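Local coordinates for protein ATP synthase subunit s, mitochondrial (Bos taurus, PDB 3E4G) that regulates the mitochondrial ATP synthase, being needed for its proton conduction and blocking a proton leak so that energy can drive ATP synthesis, at residues L117-I122 with H136-L141; V127-I132 with V152-K157; L144-L149 with L169-D174. The protein carries 1 engineered substitution. One frame throughout, in Å; residues are numbered along the deposited sequence.

Interaction 1. Residues L117-I122 with H136-L141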
loop_
_atom_site.group_PDB
_atom_site.type_symbol
_atom_site.label_atom_id
_atom_site.label_comp_id
_atom_site.label_asym_id
_atom_site.label_seq_id
_atom_site.Cartn_x
_atom_site.Cartn_y
_atom_site.Cartn_z
ATOM N N LEU A 117 -2.499 -9.686 4.541
ATOM C CA LEU A 117 -3.051 -10.046 5.860
ATOM C C LEU A 117 -3.557 -8.845 6.671
ATOM O O LEU A 117 -4.483 -9.006 7.457
ATOM C CB LEU A 117 -2.013 -10.813 6.707
ATOM C CG LEU A 117 -1.418 -12.048 6.029
ATOM C CD1 LEU A 117 -0.373 -12.676 6.959
ATOM C CD2 LEU A 117 -2.548 -13.069 5.712
ATOM N N GLU A 118 -2.890 -7.700 6.536
ATOM C CA GLU A 118 -3.145 -6.570 7.432
ATOM C C GLU A 118 -3.064 -5.268 6.622
ATOM O O GLU A 118 -2.087 -5.059 5.897
ATOM C CB GLU A 118 -2.073 -6.534 8.524
ATOM C CG GLU A 118 -1.906 -5.239 9.315
ATOM C CD GLU A 118 -0.822 -5.272 10.341
ATOM O OE1 GLU A 118 -0.842 -6.264 11.139
ATOM O OE2 GLU A 118 -0.012 -4.330 10.320
ATOM N N MET A 119 -4.052 -4.403 6.814
ATOM C CA MET A 119 -3.930 -3.062 6.224
ATOM C C MET A 119 -4.465 -2.033 7.176
ATOM O O MET A 119 -5.374 -2.278 7.966
ATOM C CB MET A 119 -4.661 -3.031 4.882
ATOM C CG MET A 119 -4.442 -1.833 4.104
ATOM S SD MET A 119 -5.058 -2.086 2.413
ATOM C CE MET A 119 -4.398 -0.592 1.721
ATOM N N GLU A 120 -3.848 -0.865 7.066
ATOM C CA GLU A 120 -4.178 0.275 7.947
ATOM C C GLU A 120 -4.261 1.516 7.027
ATOM O O GLU A 120 -3.327 1.728 6.241
ATOM C CB GLU A 120 -3.092 0.493 8.977
ATOM C CG GLU A 120 -2.824 -0.795 9.836
ATOM C CD GLU A 120 -1.688 -0.511 10.771
ATOM O OE1 GLU A 120 -0.538 -0.370 10.359
ATOM O OE2 GLU A 120 -1.957 -0.217 11.969
ATOM N N ILE A 121 -5.330 2.270 7.160
ATOM C CA ILE A 121 -5.519 3.500 6.345
ATOM C C ILE A 121 -5.936 4.586 7.308
ATOM O O ILE A 121 -7.014 4.491 7.925
ATOM C CB ILE A 121 -6.553 3.279 5.222
ATOM C CG1 ILE A 121 -6.195 2.062 4.368
ATOM C CG2 ILE A 121 -6.607 4.547 4.353
ATOM C CD1 ILE A 121 -7.261 1.712 3.342
ATOM N N ILE A 122 -5.076 5.580 7.450
ATOM C CA ILE A 122 -5.183 6.580 8.542
ATOM C C ILE A 122 -4.977 7.943 7.930
ATOM O O ILE A 122 -3.937 8.222 7.326
ATOM C CB ILE A 122 -4.092 6.323 9.603
ATOM C CG1 ILE A 122 -4.197 4.877 10.163
ATOM C CG2 ILE A 122 -4.223 7.379 10.729
ATOM C CD1 ILE A 122 -2.929 4.374 10.732
ATOM N N HIS A 136 -12.408 -5.614 -0.112
ATOM C CA HIS A 136 -12.975 -6.973 0.085
ATOM C C HIS A 136 -12.287 -8.009 -0.815
ATOM O O HIS A 136 -12.319 -9.211 -0.477
ATOM C CB HIS A 136 -14.481 -6.984 -0.127
ATOM C CG HIS A 136 -14.909 -6.997 -1.510
ATOM N ND1 HIS A 136 -15.084 -5.885 -2.298
ATOM C CD2 HIS A 136 -15.323 -8.055 -2.237
ATOM C CE1 HIS A 136 -15.518 -6.289 -3.499
ATOM N NE2 HIS A 136 -15.633 -7.611 -3.496
ATOM N N HIS A 137 -11.619 -7.598 -1.869
ATOM C CA HIS A 137 -10.897 -8.578 -2.713
ATOM C C HIS A 137 -9.680 -9.139 -1.999
ATOM O O HIS A 137 -9.126 -10.157 -2.477
ATOM C CB HIS A 137 -10.447 -7.946 -4.021
ATOM C CG HIS A 137 -11.605 -7.611 -4.891
ATOM N ND1 HIS A 137 -12.475 -8.568 -5.476
ATOM C CD2 HIS A 137 -12.058 -6.428 -5.248
ATOM C CE1 HIS A 137 -13.437 -7.932 -6.088
ATOM N NE2 HIS A 137 -13.155 -6.639 -6.089
ATOM N N PHE A 138 -9.206 -8.532 -0.914
ATOM C CA PHE A 138 -8.120 -9.088 -0.089
ATOM C C PHE A 138 -8.708 -10.157 0.787
ATOM O O PHE A 138 -8.999 -9.994 1.968
ATOM C CB PHE A 138 -7.402 -7.979 0.678
ATOM C CG PHE A 138 -6.611 -7.040 -0.154
ATOM C CD1 PHE A 138 -6.260 -7.259 -1.492
ATOM C CD2 PHE A 138 -6.074 -5.870 0.448
ATOM C CE1 PHE A 138 -5.429 -6.417 -2.155
ATOM C CE2 PHE A 138 -5.265 -5.009 -0.263
ATOM C CZ PHE A 138 -4.942 -5.276 -1.563
ATOM N N ARG A 139 -8.920 -11.338 0.141
ATOM C CA ARG A 139 -9.732 -12.411 0.732
ATOM C C ARG A 139 -9.116 -13.019 1.940
ATOM O O ARG A 139 -9.789 -13.733 2.688
ATOM C CB ARG A 139 -10.075 -13.456 -0.352
ATOM C CG ARG A 139 -8.863 -14.112 -0.994
ATOM C CD ARG A 139 -9.307 -15.063 -2.087
ATOM N NE ARG A 139 -8.181 -15.689 -2.813
ATOM C CZ ARG A 139 -7.576 -15.141 -3.840
ATOM N NH1 ARG A 139 -7.953 -13.974 -4.330
ATOM N NH2 ARG A 139 -6.511 -15.734 -4.377
ATOM N N ASN A 140 -7.790 -12.833 2.162
ATOM C CA ASN A 140 -7.063 -13.367 3.306
ATOM C C ASN A 140 -6.852 -12.354 4.400
ATOM O O ASN A 140 -6.168 -12.636 5.406
ATOM C CB ASN A 140 -5.726 -13.930 2.861
ATOM C CG ASN A 140 -5.893 -15.030 1.831
ATOM O OD1 ASN A 140 -5.315 -14.904 0.705
ATOM N ND2 ASN A 140 -6.671 -16.025 2.128
ATOM N N LEU A 141 -7.442 -11.145 4.263
ATOM C CA LEU A 141 -7.215 -10.099 5.261
ATOM C C LEU A 141 -7.728 -10.522 6.613
ATOM O O LEU A 141 -8.871 -10.978 6.754
ATOM C CB LEU A 141 -7.898 -8.800 4.803
ATOM C CG LEU A 141 -7.260 -7.471 5.257
ATOM C CD1 LEU A 141 -5.871 -7.312 4.563
ATOM C CD2 LEU A 141 -8.182 -6.355 4.877
#

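Interaction 2. Residues V127-I132 with V152-K157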
loop_
_atom_site.group_PDB
_atom_site.type_symbol
_atom_site.label_atom_id
_atom_site.label_comp_id
_atom_site.label_asym_id
_atom_site.label_seq_id
_atom_site.Cartn_x
_atom_site.Cartn_y
_atom_site.Cartn_z
ATOM N N VAL A 127 -9.965 9.337 0.787
ATOM C CA VAL A 127 -10.557 8.006 0.693
ATOM C C VAL A 127 -12.010 8.048 1.098
ATOM O O VAL A 127 -12.403 8.652 2.082
ATOM C CB VAL A 127 -9.739 7.041 1.621
ATOM C CG1 VAL A 127 -10.464 5.707 1.760
ATOM C CG2 VAL A 127 -8.321 6.896 1.071
ATOM N N THR A 128 -12.827 7.353 0.308
ATOM C CA THR A 128 -14.257 7.263 0.626
ATOM C C THR A 128 -14.656 5.832 0.808
ATOM O O THR A 128 -13.890 4.856 0.649
ATOM C CB THR A 128 -15.140 7.935 -0.502
ATOM O OG1 THR A 128 -15.356 6.965 -1.570
ATOM C CG2 THR A 128 -14.579 9.221 -0.998
ATOM N N ASP A 129 -15.966 5.656 1.079
ATOM C CA ASP A 129 -16.530 4.336 1.219
ATOM C C ASP A 129 -16.197 3.456 0.024
ATOM O O ASP A 129 -16.016 2.231 0.179
ATOM C CB ASP A 129 -18.052 4.424 1.388
ATOM C CG ASP A 129 -18.470 5.398 2.544
ATOM O OD1 ASP A 129 -18.352 6.637 2.325
ATOM O OD2 ASP A 129 -18.772 4.892 3.640
ATOM N N LYS A 130 -16.181 4.002 -1.176
ATOM C CA LYS A 130 -15.897 3.196 -2.384
ATOM C C LYS A 130 -14.530 2.553 -2.359
ATOM O O LYS A 130 -14.345 1.383 -2.724
ATOM C CB LYS A 130 -16.011 4.078 -3.639
ATOM C CG LYS A 130 -15.889 3.451 -4.942
ATOM C CD LYS A 130 -16.249 4.425 -6.081
ATOM C CE LYS A 130 -15.144 5.301 -6.312
ATOM N NZ LYS A 130 -14.352 4.977 -7.480
ATOM N N GLY A 131 -13.516 3.308 -1.959
ATOM C CA GLY A 131 -12.185 2.756 -1.900
ATOM C C GLY A 131 -12.060 1.668 -0.839
ATOM O O GLY A 131 -11.370 0.675 -1.025
ATOM N N ILE A 132 -12.715 1.904 0.291
ATOM C CA ILE A 132 -12.671 0.886 1.365
ATOM C C ILE A 132 -13.316 -0.386 0.911
ATOM O O ILE A 132 -12.808 -1.495 1.147
ATOM C CB ILE A 132 -13.305 1.456 2.667
ATOM C CG1 ILE A 132 -12.555 2.694 3.197
ATOM C CG2 ILE A 132 -13.414 0.342 3.731
ATOM C CD1 ILE A 132 -11.084 2.501 3.376
ATOM N N VAL A 152 -15.210 8.760 4.486
ATOM C CA VAL A 152 -15.910 7.544 4.687
ATOM C C VAL A 152 -17.146 7.904 5.535
ATOM O O VAL A 152 -17.079 8.169 6.744
ATOM C CB VAL A 152 -15.052 6.485 5.410
ATOM C CG1 VAL A 152 -15.930 5.249 5.790
ATOM C CG2 VAL A 152 -13.909 6.085 4.463
ATOM N N LYS A 153 -18.283 8.018 4.851
ATOM C CA LYS A 153 -19.505 8.602 5.453
ATOM C C LYS A 153 -20.458 7.611 6.015
ATOM O O LYS A 153 -21.390 7.984 6.720
ATOM C CB LYS A 153 -20.217 9.459 4.426
ATOM C CG LYS A 153 -19.477 10.559 3.854
ATOM C CD LYS A 153 -18.936 11.626 4.881
ATOM C CE LYS A 153 -18.401 12.826 4.091
ATOM N NZ LYS A 153 -17.731 13.850 5.016
ATOM N N GLU A 154 -20.299 6.341 5.709
ATOM C CA GLU A 154 -21.288 5.332 6.089
ATOM C C GLU A 154 -20.600 4.159 6.791
ATOM O O GLU A 154 -20.635 3.017 6.319
ATOM C CB GLU A 154 -22.037 4.890 4.858
ATOM C CG GLU A 154 -22.798 6.014 4.160
ATOM C CD GLU A 154 -23.974 6.511 4.964
ATOM O OE1 GLU A 154 -24.432 5.763 5.900
ATOM O OE2 GLU A 154 -24.441 7.671 4.643
ATOM N N LYS A 155 -19.955 4.409 7.895
ATOM C CA LYS A 155 -19.128 3.355 8.554
ATOM C C LYS A 155 -19.943 2.098 8.935
ATOM O O LYS A 155 -19.425 0.990 8.932
ATOM C CB LYS A 155 -18.335 3.879 9.780
ATOM C CG LYS A 155 -19.232 4.433 10.888
ATOM C CD LYS A 155 -18.410 5.090 11.946
ATOM C CE LYS A 155 -19.329 5.781 13.014
ATOM N NZ LYS A 155 -18.566 6.342 14.215
ATOM N N GLU A 156 -21.222 2.208 9.198
ATOM C CA GLU A 156 -22.040 1.064 9.585
ATOM C C GLU A 156 -22.252 0.117 8.425
ATOM O O GLU A 156 -22.244 -1.126 8.551
ATOM C CB GLU A 156 -23.435 1.537 10.034
ATOM C CG GLU A 156 -23.372 2.484 11.235
ATOM C CD GLU A 156 -22.988 3.991 10.986
ATOM O OE1 GLU A 156 -22.835 4.651 12.032
ATOM O OE2 GLU A 156 -22.800 4.531 9.837
ATOM N N LYS A 157 -22.416 0.696 7.261
ATOM C CA LYS A 157 -22.519 -0.059 6.021
ATOM C C LYS A 157 -21.225 -0.772 5.765
ATOM O O LYS A 157 -21.230 -1.942 5.337
ATOM C CB LYS A 157 -22.955 0.808 4.873
ATOM C CG LYS A 157 -24.378 1.243 4.988
ATOM C CD LYS A 157 -24.787 2.109 3.752
ATOM C CE LYS A 157 -26.207 2.727 3.872
ATOM N NZ LYS A 157 -26.510 3.492 2.626
HETATM O O HOH W 1 -20.040 2.514 3.417
#

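Interaction 3. Residues L144-L149 with L169-D174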
loop_
_atom_site.group_PDB
_atom_site.type_symbol
_atom_site.label_atom_id
_atom_site.label_comp_id
_atom_site.label_asym_id
_atom_site.label_seq_id
_atom_site.Cartn_x
_atom_site.Cartn_y
_atom_site.Cartn_z
ATOM N N LEU A 144 -7.952 -4.939 9.607
ATOM C CA LEU A 144 -8.141 -3.689 8.827
ATOM C C LEU A 144 -8.424 -2.611 9.853
ATOM O O LEU A 144 -9.425 -2.697 10.574
ATOM C CB LEU A 144 -9.303 -3.804 7.829
ATOM C CG LEU A 144 -9.574 -2.574 6.972
ATOM C CD1 LEU A 144 -8.388 -2.166 6.156
ATOM C CD2 LEU A 144 -10.798 -2.818 6.047
ATOM N N PHE A 145 -7.593 -1.600 9.856
ATOM C CA PHE A 145 -7.717 -0.456 10.773
ATOM C C PHE A 145 -7.934 0.788 9.908
ATOM O O PHE A 145 -7.093 1.107 9.053
ATOM C CB PHE A 145 -6.432 -0.314 11.589
ATOM C CG PHE A 145 -6.319 0.904 12.451
ATOM C CD1 PHE A 145 -7.410 1.425 13.119
ATOM C CD2 PHE A 145 -5.100 1.547 12.552
ATOM C CE1 PHE A 145 -7.229 2.567 13.945
ATOM C CE2 PHE A 145 -4.919 2.668 13.361
ATOM C CZ PHE A 145 -6.013 3.159 14.044
ATOM N N LEU A 146 -9.048 1.464 10.151
ATOM C CA LEU A 146 -9.421 2.712 9.432
ATOM C C LEU A 146 -9.527 3.828 10.457
ATOM O O LEU A 146 -10.251 3.657 11.452
ATOM C CB LEU A 146 -10.768 2.535 8.727
ATOM C CG LEU A 146 -10.844 1.336 7.784
ATOM C CD1 LEU A 146 -12.247 1.273 7.097
ATOM C CD2 LEU A 146 -9.753 1.367 6.738
ATOM N N SER A 147 -8.893 4.955 10.208
ATOM C CA SER A 147 -8.887 6.029 11.175
ATOM C C SER A 147 -8.870 7.388 10.470
ATOM O O SER A 147 -8.082 7.591 9.528
ATOM C CB SER A 147 -7.637 5.944 12.012
ATOM O OG SER A 147 -7.530 7.084 12.857
ATOM N N ASP A 148 -9.699 8.328 10.936
ATOM C CA ASP A 148 -9.617 9.731 10.476
ATOM C C ASP A 148 -9.707 9.758 8.931
ATOM O O ASP A 148 -8.862 10.326 8.248
ATOM C CB ASP A 148 -8.372 10.415 10.971
ATOM C CG ASP A 148 -8.309 11.907 10.584
ATOM O OD1 ASP A 148 -9.410 12.525 10.530
ATOM O OD2 ASP A 148 -7.223 12.410 10.393
ATOM N N LEU A 149 -10.789 9.187 8.411
ATOM C CA LEU A 149 -11.105 9.167 6.956
ATOM C C LEU A 149 -12.386 9.909 6.821
ATOM O O LEU A 149 -13.462 9.313 6.779
ATOM C CB LEU A 149 -11.217 7.740 6.403
ATOM C CG LEU A 149 -9.977 6.864 6.650
ATOM C CD1 LEU A 149 -10.190 5.483 6.028
ATOM C CD2 LEU A 149 -8.693 7.522 6.156
ATOM N N LEU A 169 -12.498 -11.052 9.541
ATOM C CA LEU A 169 -11.758 -9.816 9.613
ATOM C C LEU A 169 -11.897 -9.114 10.973
ATOM O O LEU A 169 -13.042 -8.958 11.453
ATOM C CB LEU A 169 -12.253 -8.854 8.512
ATOM C CG LEU A 169 -11.583 -7.512 8.417
ATOM C CD1 LEU A 169 -10.057 -7.688 8.170
ATOM C CD2 LEU A 169 -12.389 -6.595 7.526
ATOM N N GLU A 170 -10.811 -8.744 11.646
ATOM C CA GLU A 170 -10.859 -7.835 12.767
ATOM C C GLU A 170 -10.823 -6.434 12.172
ATOM O O GLU A 170 -9.774 -6.031 11.630
ATOM C CB GLU A 170 -9.614 -8.085 13.621
ATOM C CG GLU A 170 -9.542 -7.177 14.778
ATOM C CD GLU A 170 -8.230 -7.378 15.635
ATOM O OE1 GLU A 170 -7.463 -8.319 15.425
ATOM O OE2 GLU A 170 -7.890 -6.534 16.598
ATOM N N LEU A 171 -11.962 -5.728 12.263
ATOM C CA LEU A 171 -12.105 -4.391 11.680
ATOM C C LEU A 171 -12.105 -3.429 12.814
ATOM O O LEU A 171 -13.016 -3.458 13.678
ATOM C CB LEU A 171 -13.497 -4.338 10.861
ATOM C CG LEU A 171 -13.826 -2.985 10.203
ATOM C CD1 LEU A 171 -12.841 -2.624 9.091
ATOM C CD2 LEU A 171 -15.241 -3.009 9.686
ATOM N N LYS A 172 -11.121 -2.548 12.865
ATOM C CA LYS A 172 -10.958 -1.560 13.906
ATOM C C LYS A 172 -11.244 -0.221 13.254
ATOM O O LYS A 172 -10.559 0.175 12.302
ATOM C CB LYS A 172 -9.573 -1.599 14.465
ATOM C CG LYS A 172 -9.351 -0.633 15.565
ATOM C CD LYS A 172 -7.949 -0.790 16.114
ATOM C CE LYS A 172 -7.722 0.046 17.277
ATOM N NZ LYS A 172 -8.571 -0.353 18.475
ATOM N N LEU A 173 -12.238 0.493 13.779
ATOM C CA LEU A 173 -12.687 1.766 13.190
ATOM C C LEU A 173 -12.495 2.879 14.213
ATOM O O LEU A 173 -13.078 2.801 15.355
ATOM C CB LEU A 173 -14.148 1.715 12.811
ATOM C CG LEU A 173 -14.520 0.658 11.765
ATOM C CD1 LEU A 173 -16.012 0.773 11.414
ATOM C CD2 LEU A 173 -13.642 0.746 10.501
ATOM N N ASP A 174 -11.766 3.904 13.838
ATOM C CA ASP A 174 -11.728 5.167 14.551
ATOM C C ASP A 174 -12.185 6.259 13.584
ATOM O O ASP A 174 -11.399 7.034 13.038
ATOM C CB ASP A 174 -10.310 5.461 15.056
ATOM C CG ASP A 174 -9.886 4.599 16.233
ATOM O OD1 ASP A 174 -10.727 4.030 16.921
ATOM O OD2 ASP A 174 -8.679 4.544 16.495
HETATM O O HOH W 2 -9.165 9.046 14.306
#

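Interaction 1. Residues L117-I122 with H136-L141
Leu-141 lays its CD1 methyl over the peptide link that joins Leu-117 to Glu-118. The evidence is a pair of short approaches: CD1 of Leu-141 is 3.5 Å from C of Leu-117 and 3.6 Å from N of Glu-118. The methyl gets there because CG of Leu-141 is anti to the backbone N, though well off the ideal value (chi1 -150°). The same methyl also comes within 4.5 Å of CB of Met-119, further along the strand. The backbones converge at the same place, with CA of Leu-117 only 4.2 Å from CA of Leu-141. Leu-117 starts out pointing away from the loop, yet its isobutyl tip turns back, bringing CD2 to 3.7 Å from O of Asn-140.

Deeper in, Met-119 points toward the loop with CG anti to the backbone N and the rest of the chain extended, which carries the sulfur of the conformer described here to Phe-138. SD of Met-119 lies 4.0 Å from CE2 of Phe-138. Being 84° off the ring normal, the sulfur comes in the ring plane at its edge, a Met-aromatic contact rather than a sulfur over the face.

No hydrogen bond spans the two segments; the loop is shaped by its own bonds. Phe-138 is the centre of an inverse gamma turn, and a type I turn from Phe-138 to Leu-141 is closed by Leu-141 N donating to Phe-138 O at 3.0 Å.

The contact sits where LRR 3 gives way to LRR 4: the loop after helix 129-134 comes back beside the start of strand 118-122. Backbone hydrogen bonds link Leu-117 to Lys-142 and Tyr-143, where strand 143-147 begins, while Leu-112 of helix 110-115 packs on Phe-138 and Leu-92 of strand 89-93 on Met-119.

Interaction 2. Residues V127-I132 with V152-K157
Val-152 opens the contact by sliding CG2 along the start of helix 129-134, 3.7 Å from C of Thr-128. The same methyl meets CG1 of Ile-132 at 3.9 Å, the two side chains crossing at about a right angle, while CG1 of Val-152 flanks the Asp-129 carboxylate. At Lys-153 the contact turns polar: its backbone N donates to OD1 of Asp-129 at 2.9 Å, nearly straight at 164°. Next comes Glu-154, whose N reaches OD2 of Asp-129 at 3.0 Å in a more bent bond (145°). Both oxygens use their syn lone pairs, so two successive peptide N-H groups grip the carboxylate and fix its rotation. A water donating to OD2 of Asp-129 (2.7 Å) and to O of Glu-154 gives OD2 a second donor. Glu-154 is the N-cap of helix 155-165, so Asp-129 binds just ahead of that helix; these donors and the nearby helix starts would probably keep it ionised.

Asp-129 itself follows Thr-128, the N-cap whose OG1 accepts from Lys-130 N and also bonds Asp-100 of helix 100-107. Ile-158 of helix 155-165 touches Asp-129, Ile-132 and Val-152, so this helix packs against the start of helix 129-134.

Interaction 3. Residues L144-L149 with L169-D174
The Phe-145 ring meets the neighbouring strand at its edge, in plane, where O of Lys-172 and OD2 of Asp-174 both lie. CE1 of Phe-145 is 3.5 Å from OD2 of Asp-174, which thus faces the C-H rim; the carboxylate plane itself is turned 89° from the ring. Lys-172 runs alongside, its CG 3.7 Å from CD1 of Phe-145, while Glu-120 and Ile-122 of strand 118-122 also touch the ring. An alanine in place of Phe-145 would remove the ring that touches both flanking strands, and would probably leave the aliphatic part of Lys-172 and the side chain of Asp-174 less firmly positioned.

The two strands run parallel, 9° apart, joined through helix 155-165 as a beta-alpha-beta crossover, with 170-174 the outermost strand of the sheet in this chain. Leu-144 pairs with Leu-171 and Leu-146 with Leu-173; on this face leucine lies beside leucine, CD2 of Leu-144 being 3.7 Å from CD1 of Leu-171 and CD1 of Leu-146 the same distance from CD2 of Leu-173. Val-159 of helix 155-165 packs on Leu-171 and Leu-173.

Five backbone bonds form the ladder, the straightest from Asp-174 N to Leu-146 O (2.8 Å, 177°). Beyond it Asp-148 N donates to Asp-174 O at 3.0 Å, and a water hydrogen-bonded to Ser-147 OG donates to that same carbonyl.

Interactions 1 and 3 reach the same sheet: strands 118-122 and 143-147 are neighbours, with probable hydrogen bonds from Ile-121 N to Phe-145 O and from Phe-145 N to Met-119 O. Interaction 1 is partly buried and has no hydrogen bond across its segments, resting on methyl and sulfur-aromatic contacts, whereas interaction 3, at the edge strand, is a surface contact held by a backbone ladder. Interaction 2, also partly buried, lies at the helix starts and relies on one carboxylate receiving backbone N-H groups. Ile-132 connects all three, its CG2 3.7 Å from CD1 of Leu-146 and its CD1 3.9 Å from CD1 of Ile-121. Helix 155-165 starts in interaction 2, and its Val-159 packs on leucines of interaction 3.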